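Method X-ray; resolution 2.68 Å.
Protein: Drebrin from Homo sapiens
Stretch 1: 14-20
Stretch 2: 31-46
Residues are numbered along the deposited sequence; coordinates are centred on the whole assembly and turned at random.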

# COMPACT_ATOMS: atom_id res chain seq x y z
N GLU A 14 -8.87 -17.58 8.36
CA GLU A 14 -8.35 -18.78 7.73
C GLU A 14 -6.88 -18.62 7.38
O GLU A 14 -6.07 -19.54 7.62
CB GLU A 14 -9.18 -19.14 6.48
N LEU A 15 -6.50 -17.45 6.85
CA LEU A 15 -5.11 -17.22 6.48
C LEU A 15 -4.19 -17.35 7.68
O LEU A 15 -3.16 -18.05 7.63
CB LEU A 15 -4.96 -15.84 5.83
CG LEU A 15 -5.95 -15.34 4.78
CD1 LEU A 15 -5.74 -13.86 4.51
CD2 LEU A 15 -5.85 -16.16 3.50
N LEU A 16 -4.54 -16.69 8.78
CA LEU A 16 -3.66 -16.76 9.93
C LEU A 16 -3.72 -18.12 10.62
O LEU A 16 -2.74 -18.51 11.25
CB LEU A 16 -3.99 -15.64 10.89
CG LEU A 16 -3.50 -14.34 10.26
CD1 LEU A 16 -3.94 -13.12 11.08
CD2 LEU A 16 -2.00 -14.33 10.01
N ALA A 17 -4.82 -18.86 10.49
CA ALA A 17 -4.89 -20.19 11.08
C ALA A 17 -3.96 -21.16 10.36
O ALA A 17 -3.29 -21.98 11.01
CB ALA A 17 -6.33 -20.69 11.04
N ALA A 18 -3.90 -21.08 9.03
CA ALA A 18 -2.94 -21.90 8.30
C ALA A 18 -1.52 -21.53 8.66
O ALA A 18 -0.68 -22.40 8.92
CB ALA A 18 -3.16 -21.75 6.81
N TYR A 19 -1.23 -20.22 8.70
CA TYR A 19 0.12 -19.78 9.01
C TYR A 19 0.54 -20.18 10.42
O TYR A 19 1.68 -20.62 10.64
CB TYR A 19 0.17 -18.26 8.82
CG TYR A 19 1.28 -17.54 9.53
CD1 TYR A 19 2.56 -17.48 9.00
CD2 TYR A 19 1.02 -16.87 10.71
CE1 TYR A 19 3.56 -16.80 9.65
CE2 TYR A 19 2.01 -16.17 11.36
CZ TYR A 19 3.28 -16.13 10.83
OH TYR A 19 4.26 -15.43 11.50
N GLU A 20 -0.38 -20.06 11.37
CA GLU A 20 -0.09 -20.47 12.74
C GLU A 20 0.18 -21.97 12.80
O GLU A 20 1.08 -22.41 13.52
CB GLU A 20 -1.25 -20.07 13.65
CG GLU A 20 -1.12 -20.54 15.08
CD GLU A 20 -2.09 -19.84 16.02
OE1 GLU A 20 -3.32 -19.99 15.83
OE2 GLU A 20 -1.62 -19.13 16.94
N TRP A 31 3.46 -26.55 5.45
CA TRP A 31 3.31 -25.58 4.38
C TRP A 31 1.86 -25.15 4.27
O TRP A 31 0.93 -25.90 4.61
CB TRP A 31 3.80 -26.12 3.03
CG TRP A 31 3.02 -27.27 2.47
CD1 TRP A 31 3.32 -28.59 2.59
CD2 TRP A 31 1.83 -27.21 1.68
NE1 TRP A 31 2.38 -29.36 1.94
CE2 TRP A 31 1.45 -28.54 1.37
CE3 TRP A 31 1.02 -26.15 1.22
CZ2 TRP A 31 0.32 -28.85 0.61
CZ3 TRP A 31 -0.11 -26.46 0.46
CH2 TRP A 31 -0.44 -27.81 0.17
N ALA A 32 1.69 -23.91 3.81
CA ALA A 32 0.39 -23.34 3.48
C ALA A 32 0.53 -22.61 2.14
O ALA A 32 1.60 -22.13 1.79
CB ALA A 32 -0.12 -22.42 4.60
N LEU A 33 -0.55 -22.62 1.36
CA LEU A 33 -0.55 -22.08 0.01
C LEU A 33 -1.74 -21.15 -0.13
O LEU A 33 -2.90 -21.58 0.01
CB LEU A 33 -0.64 -23.22 -1.02
CG LEU A 33 -0.75 -22.78 -2.47
CD1 LEU A 33 0.53 -22.06 -2.86
CD2 LEU A 33 -1.02 -23.99 -3.34
N TYR A 34 -1.46 -19.89 -0.47
CA TYR A 34 -2.47 -18.85 -0.66
C TYR A 34 -2.51 -18.33 -2.09
O TYR A 34 -1.55 -18.48 -2.86
CB TYR A 34 -2.22 -17.65 0.28
CG TYR A 34 -1.93 -18.02 1.72
CD1 TYR A 34 -2.98 -18.17 2.63
CD2 TYR A 34 -0.63 -18.20 2.18
CE1 TYR A 34 -2.75 -18.49 3.94
CE2 TYR A 34 -0.39 -18.53 3.52
CZ TYR A 34 -1.47 -18.67 4.39
OH TYR A 34 -1.31 -19.00 5.71
N THR A 35 -3.64 -17.73 -2.47
CA THR A 35 -3.83 -17.24 -3.82
C THR A 35 -4.93 -16.18 -3.80
O THR A 35 -5.61 -15.99 -2.78
CB THR A 35 -4.17 -18.36 -4.81
OG1 THR A 35 -4.15 -17.85 -6.15
CG2 THR A 35 -5.55 -18.96 -4.51
N TYR A 36 -5.14 -15.52 -4.93
CA TYR A 36 -6.19 -14.51 -4.98
C TYR A 36 -7.55 -15.13 -5.30
O TYR A 36 -7.65 -16.12 -6.03
CB TYR A 36 -5.86 -13.43 -6.01
CG TYR A 36 -4.55 -12.72 -5.75
CD1 TYR A 36 -3.36 -13.22 -6.23
CD2 TYR A 36 -4.52 -11.54 -5.00
CE1 TYR A 36 -2.16 -12.58 -5.97
CE2 TYR A 36 -3.31 -10.89 -4.75
CZ TYR A 36 -2.15 -11.42 -5.23
OH TYR A 36 -0.98 -10.76 -4.98
N GLU A 37 -8.59 -14.52 -4.74
CA GLU A 37 -9.94 -14.87 -5.15
C GLU A 37 -10.23 -14.24 -6.51
O GLU A 37 -9.72 -13.18 -6.84
CB GLU A 37 -10.97 -14.40 -4.13
CG GLU A 37 -12.14 -15.36 -4.03
CD GLU A 37 -12.66 -15.50 -2.62
OE1 GLU A 37 -12.77 -14.46 -1.93
OE2 GLU A 37 -12.98 -16.64 -2.21
N ASP A 38 -11.05 -14.94 -7.30
CA ASP A 38 -11.25 -14.56 -8.69
C ASP A 38 -11.78 -13.13 -8.79
O ASP A 38 -12.68 -12.73 -8.04
CB ASP A 38 -12.22 -15.52 -9.37
CG ASP A 38 -11.88 -16.98 -9.08
OD1 ASP A 38 -10.68 -17.32 -8.87
OD2 ASP A 38 -12.84 -17.78 -9.04
N GLY A 39 -11.22 -12.38 -9.73
CA GLY A 39 -11.63 -11.00 -9.92
C GLY A 39 -11.49 -10.14 -8.68
O GLY A 39 -12.35 -9.28 -8.43
N SER A 40 -10.44 -10.35 -7.90
CA SER A 40 -10.30 -9.65 -6.63
C SER A 40 -8.85 -9.69 -6.19
O SER A 40 -8.07 -10.57 -6.58
CB SER A 40 -11.22 -10.25 -5.58
OG SER A 40 -10.94 -9.72 -4.30
N ASP A 41 -8.49 -8.74 -5.34
CA ASP A 41 -7.16 -8.71 -4.74
C ASP A 41 -7.15 -9.26 -3.33
O ASP A 41 -6.17 -9.07 -2.61
CB ASP A 41 -6.62 -7.28 -4.73
CG ASP A 41 -5.94 -6.90 -6.03
OD1 ASP A 41 -5.67 -5.70 -6.22
OD2 ASP A 41 -5.68 -7.79 -6.86
N ASP A 42 -8.22 -9.94 -2.91
CA ASP A 42 -8.29 -10.48 -1.56
C ASP A 42 -7.65 -11.86 -1.54
O ASP A 42 -7.99 -12.73 -2.34
CB ASP A 42 -9.74 -10.55 -1.07
N LEU A 43 -6.71 -12.05 -0.62
CA LEU A 43 -6.03 -13.32 -0.50
C LEU A 43 -6.93 -14.38 0.15
O LEU A 43 -7.76 -14.08 1.01
CB LEU A 43 -4.77 -13.12 0.33
CG LEU A 43 -3.51 -13.86 -0.10
CD1 LEU A 43 -3.21 -13.58 -1.58
CD2 LEU A 43 -2.39 -13.38 0.76
N LYS A 44 -6.79 -15.62 -0.30
CA LYS A 44 -7.53 -16.73 0.27
C LYS A 44 -6.60 -17.93 0.43
O LYS A 44 -5.54 -18.02 -0.20
CB LYS A 44 -8.78 -17.06 -0.58
CG LYS A 44 -8.49 -17.81 -1.88
CD LYS A 44 -9.79 -18.13 -2.65
CE LYS A 44 -10.04 -19.60 -2.83
NZ LYS A 44 -10.84 -19.75 -4.08
N LEU A 45 -6.99 -18.82 1.33
CA LEU A 45 -6.21 -20.02 1.52
C LEU A 45 -6.58 -21.02 0.43
O LEU A 45 -7.76 -21.23 0.15
CB LEU A 45 -6.47 -20.60 2.92
CG LEU A 45 -6.06 -22.05 3.09
CD1 LEU A 45 -4.55 -22.00 3.22
CD2 LEU A 45 -6.66 -22.63 4.34
N ALA A 46 -5.57 -21.55 -0.25
CA ALA A 46 -5.80 -22.50 -1.32
C ALA A 46 -5.65 -23.92 -0.83
O ALA A 46 -6.48 -24.78 -1.16
CB ALA A 46 -4.81 -22.28 -2.46

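This is a helix-on-sheet contact, small and mostly apolar, in which a helix segment of about two turns rests on a two-stranded hairpin and a single tyrosine hydroxyl ties the two together by a hydrogen bond. The helix, 14-20, lies about 8 Å from the axes of both strands, close enough for short side chains to touch. It runs roughly against strand 31-36, at 155° between N-to-C directions, and crosses strand 43-46 at 48°. The strands are themselves paired through their backbones: T35 N donates to K44 O at 3.0 Å, K44 N returns the bond to T35 O at 2.8 Å, and A46 N reaches L33 O at 2.7 Å.

Alternation along the strands decides which residues take part. A32 and Y34 point toward the helix on one strand, L43 and L45 on the other, while W31, L33 and K44 point away. On the helix, L15 and A18, three residues apart and so on nearly the same side, supply most of the surface the helix buries here.

A18 marks the close approach to the first strand. A18 CA lies 6.0 Å from A32 CA, and the two methyls meet, A18 CB to A32 CB, at 3.8 Å; alanine suits both positions because a single methyl fills so narrow a space. The same A18 CB also touches L45 CD1 at 3.9 Å, so the leucine's longer side chain bridges the gap from the neighbouring strand.

L15 begins sideways, but the end of its side chain comes nearer to the hairpin. L15 CD2 packs 3.6 Å from Y34 CD1 and also lies 3.6 Å from L45 N, over the backbone of the second strand, and 3.8 Å from L43 O. A branched leucine can thus cover both strands with one side chain.

Y34 joins the apolar and polar parts of the contact. Its ring carbons lie against L15, and its length carries the hydroxyl up to the helix, where Y34 OH donates to L15 O at 2.8 Å. That carbonyl also accepts the helical bond from Y19 N, at 3.1 Å between Y19 N and L15 O, so the tyrosine adds a second donor without displacing the first. Y19 N lies 3.2 Å from Y34 OH, but the angle is too poor for a hydrogen bond. Tyrosine serves well here because its ring can be buried among aliphatic groups while its polar tip finds a partner.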